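Local coordinates for ABC transporter, periplasmic solute-binding protein (Rhizobium meliloti, PDB 4WED) that probably captures a solute such as a peptide or a nickel-containing ligand in the periplasm and delivers it to an ABC transporter for import, at residues A113-K116 with W117-R121; A158-Q161 with E162-Y165; Q386-M389 with K390-G393; T451-V454 with N455-L459; T474-K477 with V478-W481. All coordinates share one frame; numbering follows the deposited sequence.

Interaction 1. Residues A113-K116 with W117-R121; sequences AACK and WNLER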
# COMPACT_ATOMS: atom_id res chain seq x y z
N ALA A 113 -19.32 7.89 24.36
CA ALA A 113 -20.11 6.67 24.49
C ALA A 113 -20.26 5.86 23.18
O ALA A 113 -20.16 4.65 23.18
CB ALA A 113 -21.48 7.03 25.04
N ALA A 114 -20.51 6.54 22.06
CA ALA A 114 -20.70 5.84 20.80
C ALA A 114 -19.35 5.36 20.29
O ALA A 114 -19.24 4.30 19.70
CB ALA A 114 -21.38 6.75 19.78
N CYS A 115 -18.32 6.12 20.58
CA CYS A 115 -16.97 5.75 20.23
C CYS A 115 -16.45 4.52 20.99
O CYS A 115 -15.92 3.59 20.38
CB CYS A 115 -16.07 6.94 20.50
SG CYS A 115 -14.37 6.64 20.01
N LYS A 116 -16.60 4.53 22.30
CA LYS A 116 -16.28 3.35 23.13
C LYS A 116 -16.99 2.11 22.63
O LYS A 116 -16.39 1.04 22.55
CB LYS A 116 -16.69 3.61 24.60
CG LYS A 116 -16.55 2.48 25.62
CD LYS A 116 -16.99 2.95 27.02
CE LYS A 116 -16.52 2.06 28.17
NZ LYS A 116 -16.36 2.76 29.50
N TRP A 117 -18.29 2.25 22.34
CA TRP A 117 -19.14 1.11 21.99
C TRP A 117 -18.62 0.43 20.73
O TRP A 117 -18.63 -0.78 20.63
CB TRP A 117 -20.56 1.61 21.76
CG TRP A 117 -21.57 0.55 21.32
CD1 TRP A 117 -22.32 -0.24 22.13
CD2 TRP A 117 -21.96 0.20 19.96
NE1 TRP A 117 -23.12 -1.07 21.38
CE2 TRP A 117 -22.93 -0.82 20.05
CE3 TRP A 117 -21.57 0.66 18.68
CZ2 TRP A 117 -23.53 -1.40 18.92
CZ3 TRP A 117 -22.16 0.09 17.56
CH2 TRP A 117 -23.14 -0.93 17.69
N ASN A 118 -18.16 1.22 19.77
CA ASN A 118 -17.52 0.73 18.55
C ASN A 118 -16.17 0.11 18.80
O ASN A 118 -15.90 -1.01 18.37
CB ASN A 118 -17.31 1.87 17.55
CG ASN A 118 -18.51 2.08 16.66
OD1 ASN A 118 -18.72 1.33 15.72
ND2 ASN A 118 -19.28 3.11 16.94
N LEU A 119 -15.32 0.85 19.48
CA LEU A 119 -14.01 0.38 19.80
C LEU A 119 -14.06 -0.91 20.56
O LEU A 119 -13.29 -1.82 20.30
CB LEU A 119 -13.32 1.45 20.60
CG LEU A 119 -12.91 2.62 19.72
CD1 LEU A 119 -12.19 3.64 20.57
CD2 LEU A 119 -12.03 2.22 18.53
N GLU A 120 -14.99 -1.00 21.49
CA GLU A 120 -15.19 -2.24 22.24
C GLU A 120 -15.66 -3.41 21.37
O GLU A 120 -15.56 -4.56 21.77
CB GLU A 120 -16.18 -2.02 23.38
CG GLU A 120 -15.59 -1.29 24.57
CD GLU A 120 -16.63 -1.06 25.66
OE1 GLU A 120 -17.84 -1.27 25.37
OE2 GLU A 120 -16.24 -0.69 26.79
N ARG A 121 -16.20 -3.11 20.20
CA ARG A 121 -16.64 -4.15 19.29
C ARG A 121 -15.48 -4.87 18.62
O ARG A 121 -15.64 -6.00 18.19
CB ARG A 121 -17.59 -3.59 18.23
CG ARG A 121 -19.02 -3.48 18.70
CD ARG A 121 -19.85 -2.59 17.77
NE ARG A 121 -21.05 -3.25 17.26
CZ ARG A 121 -21.06 -4.22 16.34
NH1 ARG A 121 -19.93 -4.70 15.85
NH2 ARG A 121 -22.19 -4.71 15.91
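L119 N points back to C115 O over 2.9 Å, nearly straight at the hydrogen (173°), and E120 N meets K116 O in the same i to i+4 pattern; with W117 N to A113 O and N118 N to A114 O these bonds run in series from A113 to E120, along helix 112-122. A114 O carries a second load. The side-chain amide of N118 folds back along the helix, and its ND2 donates to A114 O over 3.0 Å from above the carbonyl plane, while N118 N arrives from the opposite face. Two donors therefore grip one oxygen, and N118 OD1 is taken by L172 N, so both ends of the amide are fixed. On another side of the helix the contact is apolar: C115 SG lies 3.8 Å from L119 CD1. K116 stretches out with CG anti to its backbone N (chi1 175°), laying its aliphatic chain obliquely across the carboxylate of E120. K116 CE comes 3.1 Å from E120 OE2, yet K116 NZ stays 4.4 Å from that oxygen, beyond salt-bridge range. L140 of strand 137-144 touches both K116 and L119, which identifies this as a helix laid against an edge strand of the four-stranded antiparallel sheet.

Interaction 2. Residues A158-Q161 with E162-Y165; sequences ALMQ and ELSY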
# COMPACT_ATOMS: atom_id res chain seq x y z
N ALA A 158 3.24 2.51 14.95
CA ALA A 158 2.36 3.10 13.94
C ALA A 158 0.90 3.16 14.38
O ALA A 158 -0.02 2.79 13.64
CB ALA A 158 2.47 2.30 12.63
N LEU A 159 0.68 3.60 15.61
CA LEU A 159 -0.64 3.61 16.21
C LEU A 159 -1.66 4.37 15.36
O LEU A 159 -2.64 3.81 14.91
CB LEU A 159 -0.56 4.17 17.63
CG LEU A 159 -1.89 4.43 18.36
CD1 LEU A 159 -2.77 3.21 18.49
CD2 LEU A 159 -1.59 4.99 19.74
N MSE A 160 -1.41 5.65 15.17
CA MSE A 160 -2.30 6.52 14.43
C MSE A 160 -2.56 6.06 13.02
O MSE A 160 -3.67 6.19 12.50
CB MSE A 160 -1.64 7.89 14.35
CG MSE A 160 -1.46 8.61 15.68
SE MSE A 160 -2.86 8.25 17.02
CE MSE A 160 -4.42 9.21 16.25
N GLN A 161 -1.53 5.52 12.39
CA GLN A 161 -1.69 4.98 11.04
C GLN A 161 -2.77 3.84 11.01
O GLN A 161 -3.58 3.72 10.09
CB GLN A 161 -0.32 4.49 10.54
CG GLN A 161 -0.06 4.69 9.06
CD GLN A 161 1.41 4.63 8.70
OE1 GLN A 161 2.20 5.50 9.11
NE2 GLN A 161 1.80 3.62 7.94
N GLU A 162 -2.70 2.96 12.01
CA GLU A 162 -3.55 1.80 12.07
C GLU A 162 -4.97 2.27 12.26
O GLU A 162 -5.91 1.61 11.80
CB GLU A 162 -3.15 0.89 13.24
CG GLU A 162 -1.97 -0.03 12.98
CD GLU A 162 -1.78 -1.12 14.08
OE1 GLU A 162 -2.54 -1.15 15.09
OE2 GLU A 162 -0.87 -1.99 13.92
N LEU A 163 -5.13 3.40 12.95
CA LEU A 163 -6.45 3.91 13.27
C LEU A 163 -7.07 4.61 12.05
O LEU A 163 -8.25 4.99 12.09
CB LEU A 163 -6.41 4.87 14.46
CG LEU A 163 -6.10 4.28 15.87
CD1 LEU A 163 -5.86 5.37 16.91
CD2 LEU A 163 -7.17 3.34 16.36
N SER A 164 -6.26 4.83 11.02
CA SER A 164 -6.76 5.34 9.74
C SER A 164 -7.37 4.23 8.86
O SER A 164 -7.97 4.55 7.90
CB SER A 164 -5.67 6.03 8.96
OG SER A 164 -4.75 5.07 8.44
N TYR A 165 -7.27 2.95 9.23
CA TYR A 165 -7.66 1.90 8.30
C TYR A 165 -9.15 1.93 7.98
O TYR A 165 -9.96 2.49 8.72
CB TYR A 165 -7.34 0.52 8.86
CG TYR A 165 -5.90 0.12 8.96
CD1 TYR A 165 -4.86 1.00 8.65
CD2 TYR A 165 -5.57 -1.15 9.46
CE1 TYR A 165 -3.54 0.62 8.82
CE2 TYR A 165 -4.25 -1.53 9.61
CZ TYR A 165 -3.25 -0.65 9.31
OH TYR A 165 -1.95 -1.06 9.46
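Q161 O takes S164 through both main chain and side chain. S164 N donates to Q161 O over 3.0 Å, coming from well above the carbonyl plane, and S164 OG also donates to it, although the modelled separation is so short that this bond is doubtful in detail. S164 OG reaches back because chi1 (73°) places it between the backbone N and the carbonyl carbon. The ring of Y165 leans toward the same oxygen, with Y165 CD1 3.3 Å from Q161 O, and one ring face lies under E162 O. Apolar contact is looser: L159 and L163 run side by side, their CD1 atoms 4.1 Å apart, and the selenomethionine M160 comes at L163 at an angle, with M160 CE 4.2 Å from L163 CD1. These contacts wrap a single short helical turn that runs straight into a type I beta turn, E162 to Y165. E162 N to A158 O (3.1 Å) and L163 N to L159 O supply its i to i+4 bonds, A158 standing at the N-cap position. Farther out, L94 of strand 93-98 touches L159, M160 and L163. The carboxylate of E162 is held by N132 N and C133 N, Q161 NE2 is bound by the carbonyl oxygens of P426 and D428, and R170 takes the carbonyl oxygens of S164 and Y165.

Interaction 3. Residues Q386-M389 with K390-G393; sequences QSEM and KEVG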
# COMPACT_ATOMS: atom_id res chain seq x y z
N GLN A 386 18.27 -10.42 -17.67
CA GLN A 386 19.23 -11.40 -18.11
C GLN A 386 20.09 -10.87 -19.27
O GLN A 386 21.31 -11.18 -19.39
CB GLN A 386 18.45 -12.63 -18.60
CG GLN A 386 19.26 -13.66 -19.36
CD GLN A 386 18.36 -14.74 -19.94
OE1 GLN A 386 17.70 -14.53 -20.96
NE2 GLN A 386 18.34 -15.90 -19.29
N SER A 387 19.39 -10.14 -20.13
CA SER A 387 19.98 -9.52 -21.31
C SER A 387 20.91 -8.35 -20.91
O SER A 387 21.96 -8.14 -21.53
CB SER A 387 18.84 -9.06 -22.22
OG SER A 387 19.32 -8.15 -23.18
N GLU A 388 20.53 -7.60 -19.89
CA GLU A 388 21.32 -6.51 -19.38
C GLU A 388 22.53 -6.98 -18.58
O GLU A 388 23.58 -6.36 -18.66
CB GLU A 388 20.46 -5.61 -18.51
CG GLU A 388 19.51 -4.79 -19.35
CD GLU A 388 18.46 -4.09 -18.52
OE1 GLU A 388 18.43 -4.34 -17.29
OE2 GLU A 388 17.68 -3.29 -19.09
N MSE A 389 22.37 -8.05 -17.81
CA MSE A 389 23.46 -8.74 -17.11
C MSE A 389 24.47 -9.34 -18.05
O MSE A 389 25.69 -9.32 -17.83
CB MSE A 389 22.79 -9.87 -16.34
CG MSE A 389 21.88 -9.37 -15.22
SE MSE A 389 22.92 -8.20 -14.02
CE MSE A 389 22.66 -6.39 -14.80
N LYS A 390 23.97 -9.85 -19.15
CA LYS A 390 24.84 -10.39 -20.13
C LYS A 390 25.81 -9.29 -20.54
O LYS A 390 27.00 -9.54 -20.60
CB LYS A 390 24.02 -10.94 -21.30
CG LYS A 390 24.81 -11.22 -22.58
CD LYS A 390 25.35 -12.63 -22.63
CE LYS A 390 26.10 -12.83 -23.93
NZ LYS A 390 25.82 -14.15 -24.53
N GLU A 391 25.31 -8.08 -20.78
CA GLU A 391 26.16 -6.97 -21.26
C GLU A 391 27.28 -6.61 -20.28
O GLU A 391 28.31 -6.16 -20.72
CB GLU A 391 25.32 -5.72 -21.57
CG GLU A 391 24.61 -5.78 -22.94
CD GLU A 391 23.47 -4.77 -23.08
OE1 GLU A 391 22.59 -4.71 -22.18
OE2 GLU A 391 23.42 -4.04 -24.10
N VAL A 392 27.07 -6.79 -18.97
CA VAL A 392 28.14 -6.55 -17.97
C VAL A 392 28.95 -7.79 -17.62
O VAL A 392 29.88 -7.70 -16.81
CB VAL A 392 27.60 -5.95 -16.67
CG1 VAL A 392 26.87 -4.67 -16.97
CG2 VAL A 392 26.68 -6.91 -15.90
N GLY A 393 28.58 -8.93 -18.20
CA GLY A 393 29.31 -10.19 -18.04
C GLY A 393 28.72 -11.18 -17.03
O GLY A 393 29.40 -12.10 -16.62
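V392 packs back on M389 one turn earlier, and its branches can be followed outward from CB. V392 CB itself stands 4.0 Å from M389 O. From there V392 CG1, anti to the carbonyl carbon (chi1 -57°), passes E388 O at 4.1 Å. The other methyl takes the position between the backbone N and the carbonyl carbon, which brings it over the preceding turn: V392 CG2 lies 3.2 Å from M389 O and 4.2 Å from M389 CE. That last atom is the end of a selenomethionine chain bent at both chi2 and chi3, so the contact is made by the folded-back tip and not by an extended side chain. V392 also touches A339 and A342 of helix 339-348, while M389 meets I300 and I394.

On the polar side, E391 sends its OE1 back along the helix to 3.6 Å from E388 CA. The two carboxylates are nearly parallel, 19° apart, but their charged oxygens remain well separated, and their partners differ: E388 OE1 accepts from D301 N, whereas E391 makes a long, weak ion pair with R337. In the backbone, K390 N to Q386 O (3.0 Å) is a regular helical bond, E391 N to S387 O is weak, and so is V392 N to M389 O. G393 N then bonds to K390 O over 2.9 Å. With its positive phi (100°), G393 closes the helix in a Schellman motif, at the turn where the beta-alpha-beta unit passes from helix 378-392 into strand 395-400.

Interaction 4. Residues T451-V454 with N455-L459; sequences TDPV and NLDPL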
# COMPACT_ATOMS: atom_id res chain seq x y z
N THR A 451 18.38 -10.61 5.68
CA THR A 451 18.45 -10.99 7.10
C THR A 451 19.86 -10.86 7.62
O THR A 451 20.71 -11.70 7.33
CB THR A 451 17.95 -12.43 7.34
OG1 THR A 451 18.54 -13.33 6.39
CG2 THR A 451 16.43 -12.47 7.24
N ASP A 452 20.12 -9.80 8.38
CA ASP A 452 21.38 -9.65 9.10
C ASP A 452 21.07 -9.38 10.58
O ASP A 452 20.85 -8.24 10.99
CB ASP A 452 22.24 -8.56 8.48
CG ASP A 452 23.71 -8.66 8.87
OD1 ASP A 452 24.08 -9.41 9.80
OD2 ASP A 452 24.51 -7.96 8.24
N PRO A 453 21.03 -10.45 11.37
CA PRO A 453 20.79 -10.34 12.81
C PRO A 453 21.77 -9.41 13.53
O PRO A 453 21.36 -8.62 14.38
CB PRO A 453 20.99 -11.77 13.31
CG PRO A 453 20.59 -12.61 12.14
CD PRO A 453 21.11 -11.86 10.94
N VAL A 454 23.04 -9.51 13.20
CA VAL A 454 23.97 -8.75 14.01
C VAL A 454 23.87 -7.28 13.60
O VAL A 454 23.89 -6.41 14.46
CB VAL A 454 25.42 -9.30 14.03
CG1 VAL A 454 25.44 -10.80 14.30
CG2 VAL A 454 26.12 -8.98 12.73
N ASN A 455 23.69 -7.01 12.31
CA ASN A 455 23.82 -5.63 11.80
C ASN A 455 22.55 -4.86 11.59
O ASN A 455 22.50 -3.66 11.90
CB ASN A 455 24.63 -5.61 10.52
CG ASN A 455 26.05 -6.09 10.75
OD1 ASN A 455 26.42 -7.20 10.33
ND2 ASN A 455 26.84 -5.28 11.45
N LEU A 456 21.53 -5.52 11.04
CA LEU A 456 20.31 -4.83 10.65
C LEU A 456 19.21 -4.89 11.70
O LEU A 456 18.47 -3.91 11.93
CB LEU A 456 19.76 -5.45 9.38
CG LEU A 456 18.60 -4.72 8.71
CD1 LEU A 456 18.92 -3.25 8.48
CD2 LEU A 456 18.20 -5.38 7.39
N ASP A 457 19.05 -6.04 12.32
CA ASP A 457 18.03 -6.17 13.34
C ASP A 457 18.10 -5.04 14.34
O ASP A 457 17.12 -4.34 14.55
CB ASP A 457 18.08 -7.54 14.02
CG ASP A 457 17.49 -8.64 13.12
OD1 ASP A 457 16.99 -8.34 11.97
OD2 ASP A 457 17.53 -9.80 13.55
N PRO A 458 19.28 -4.80 14.90
CA PRO A 458 19.36 -3.73 15.89
C PRO A 458 18.83 -2.40 15.39
O PRO A 458 18.24 -1.64 16.14
CB PRO A 458 20.86 -3.64 16.17
CG PRO A 458 21.34 -5.03 15.96
CD PRO A 458 20.54 -5.55 14.80
N LEU A 459 19.02 -2.12 14.12
CA LEU A 459 18.62 -0.83 13.57
C LEU A 459 17.14 -0.84 13.35
O LEU A 459 16.46 0.17 13.59
CB LEU A 459 19.34 -0.60 12.25
CG LEU A 459 20.87 -0.67 12.32
CD1 LEU A 459 21.43 -0.67 10.89
CD2 LEU A 459 21.40 0.50 13.15
O HOH W 1 17.90 -8.62 9.38
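D452 O accepts two backbone bonds, from L456 N at 2.8 Å and from D457 N at 3.1 Å, and the two donors reach it from opposite faces of the carbonyl plane. This is the tight part of the contact, where the loop folds over the beginning of helix 457-465. The CB atoms of D452 and L456 lie 4.1 Å apart beside it. D457 turns its carboxylate back over P453, with D457 OD2 3.4 Å from P453 CA, while the ring of P458 packs over the preceding turn through P458 CD, 3.2 Å from P453 O. A water links the two segments as well, accepting from D452 N and donating to D457 OD1 over 2.8 Å.

The other side is looser. P453, V454, N455 and P458 are exposed, and the carboxylate of D452, with CG anti to the backbone N (chi1 -161°), accepts a weak bond from N455 N to D452 OD1 at 3.5 Å. W481 of helix 471-485 covers D452, N455 and L456. D457 OD1 takes S439 N besides the water, and D452 O is shared by two N-H groups, so polar atoms at the bend into the helix are satisfied by main chain, water and one aspartate.

Interaction 5. Residues T474-K477 with V478-W481; sequences TIQK and VYDW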
# COMPACT_ATOMS: atom_id res chain seq x y z
N THR A 474 16.03 7.79 13.20
CA THR A 474 16.29 6.41 13.63
C THR A 474 16.08 5.51 12.41
O THR A 474 16.94 4.68 12.07
CB THR A 474 15.43 5.96 14.83
OG1 THR A 474 15.54 6.94 15.87
CG2 THR A 474 15.92 4.62 15.37
N ILE A 475 14.97 5.71 11.73
CA ILE A 475 14.69 4.89 10.56
C ILE A 475 15.66 5.20 9.41
O ILE A 475 15.93 4.33 8.59
CB ILE A 475 13.24 5.04 10.09
CG1 ILE A 475 12.81 3.78 9.34
CG2 ILE A 475 13.08 6.27 9.21
CD1 ILE A 475 11.32 3.67 9.15
N GLN A 476 16.22 6.42 9.37
CA GLN A 476 17.16 6.76 8.32
C GLN A 476 18.37 5.83 8.35
O GLN A 476 18.98 5.56 7.33
CB GLN A 476 17.61 8.22 8.43
CG GLN A 476 18.48 8.69 7.27
CD GLN A 476 17.85 8.46 5.91
OE1 GLN A 476 16.76 8.94 5.64
NE2 GLN A 476 18.53 7.69 5.05
N LYS A 477 18.69 5.32 9.52
CA LYS A 477 19.84 4.45 9.69
C LYS A 477 19.58 3.08 9.10
O LYS A 477 20.51 2.43 8.58
CB LYS A 477 20.21 4.30 11.16
CG LYS A 477 20.46 5.60 11.91
CD LYS A 477 20.84 5.29 13.34
CE LYS A 477 22.29 4.84 13.42
NZ LYS A 477 22.59 4.19 14.72
N VAL A 478 18.34 2.61 9.16
CA VAL A 478 18.01 1.37 8.44
C VAL A 478 18.33 1.57 6.95
O VAL A 478 19.04 0.77 6.35
CB VAL A 478 16.56 0.93 8.68
CG1 VAL A 478 16.20 -0.28 7.81
CG2 VAL A 478 16.35 0.59 10.15
N TYR A 479 17.87 2.68 6.38
CA TYR A 479 18.01 2.94 4.93
C TYR A 479 19.45 3.16 4.50
O TYR A 479 19.81 2.76 3.39
CB TYR A 479 17.21 4.18 4.53
CG TYR A 479 15.75 4.13 4.84
CD1 TYR A 479 14.99 2.96 4.62
CD2 TYR A 479 15.08 5.27 5.29
CE1 TYR A 479 13.62 2.92 4.83
CE2 TYR A 479 13.71 5.23 5.53
CZ TYR A 479 12.99 4.05 5.30
OH TYR A 479 11.63 3.97 5.50
N ASP A 480 20.27 3.76 5.38
CA ASP A 480 21.71 3.95 5.09
C ASP A 480 22.42 2.62 5.08
O ASP A 480 23.27 2.35 4.23
CB ASP A 480 22.41 4.84 6.11
CG ASP A 480 21.78 6.22 6.24
OD1 ASP A 480 21.06 6.67 5.32
OD2 ASP A 480 22.02 6.87 7.30
N TRP A 481 22.08 1.78 6.03
CA TRP A 481 22.65 0.45 6.05
C TRP A 481 22.41 -0.29 4.73
O TRP A 481 23.32 -0.84 4.09
CB TRP A 481 22.05 -0.38 7.17
CG TRP A 481 22.85 -1.55 7.42
CD1 TRP A 481 23.98 -1.60 8.16
CD2 TRP A 481 22.67 -2.84 6.86
NE1 TRP A 481 24.50 -2.86 8.13
CE2 TRP A 481 23.71 -3.65 7.34
CE3 TRP A 481 21.73 -3.40 5.99
CZ2 TRP A 481 23.83 -5.00 7.00
CZ3 TRP A 481 21.85 -4.75 5.65
CH2 TRP A 481 22.90 -5.53 6.15
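Q476 and D480 meet because their torsions turn them toward one another. Q476 sets CG anti to its backbone N (chi1 -174°) and then bends at chi2, swinging the amide along the helix; D480 places CG beside its own backbone N, directing the carboxylate back toward the previous turn. NE2 of Q476 donates to D480 OD1 over 2.7 Å with an angle of 165° at the hydrogen. The acceptor lies in the amide plane of Q476, while the donor approaches OD1 on the syn side, 33° out of the carboxylate plane. At its other end the amide is anchored by K330 N, which donates to OE1, so the rotation of the group is fixed from both sides.

A second i, i+4 pair is mainly apolar. I475 runs at an angle to Y479: I475 CG2 is 3.9 Å from Y479 CE2 and I475 CD1 is 3.7 Å from Y479 OH. I475 O sits over one ring face, offset toward the rim, and the OH bonds to the carbonyl oxygen of Y327. Among the backbone bonds, D480 N to Q476 O (3.0 Å) and W481 N to K477 O (3.1 Å) are sound, whereas both donors to I475 O bind weakly. I475 and V478 share L433 of helix 430-437, and V478 also meets L459 of helix 457-465, so helix 471-485 packs against both of these helices.

Interactions 4 and 5 form the one directly touching pair: their centres are 11 Å apart, and the indole of W481 closes the gap, with W481 CZ2 3.3 Å from D452 OD2 and W481 CE3 3.7 Å from L456 CD1. Helices 457-465 and 471-485, consecutive in the chain, are thereby joined. Interactions 1 and 2 are neighbours without touching, their nearest atoms about 5 Å apart. Interaction 3 stands across the chain's centre from both, 59 Å from interaction 1 between centres. Interaction 2 has bound molecules near it: the side chain of Y165 is about 4 Å from a glycerol, probably from the crystallisation liquor, and that of S164 about 9 Å from the sodium ion held by D62 and D515.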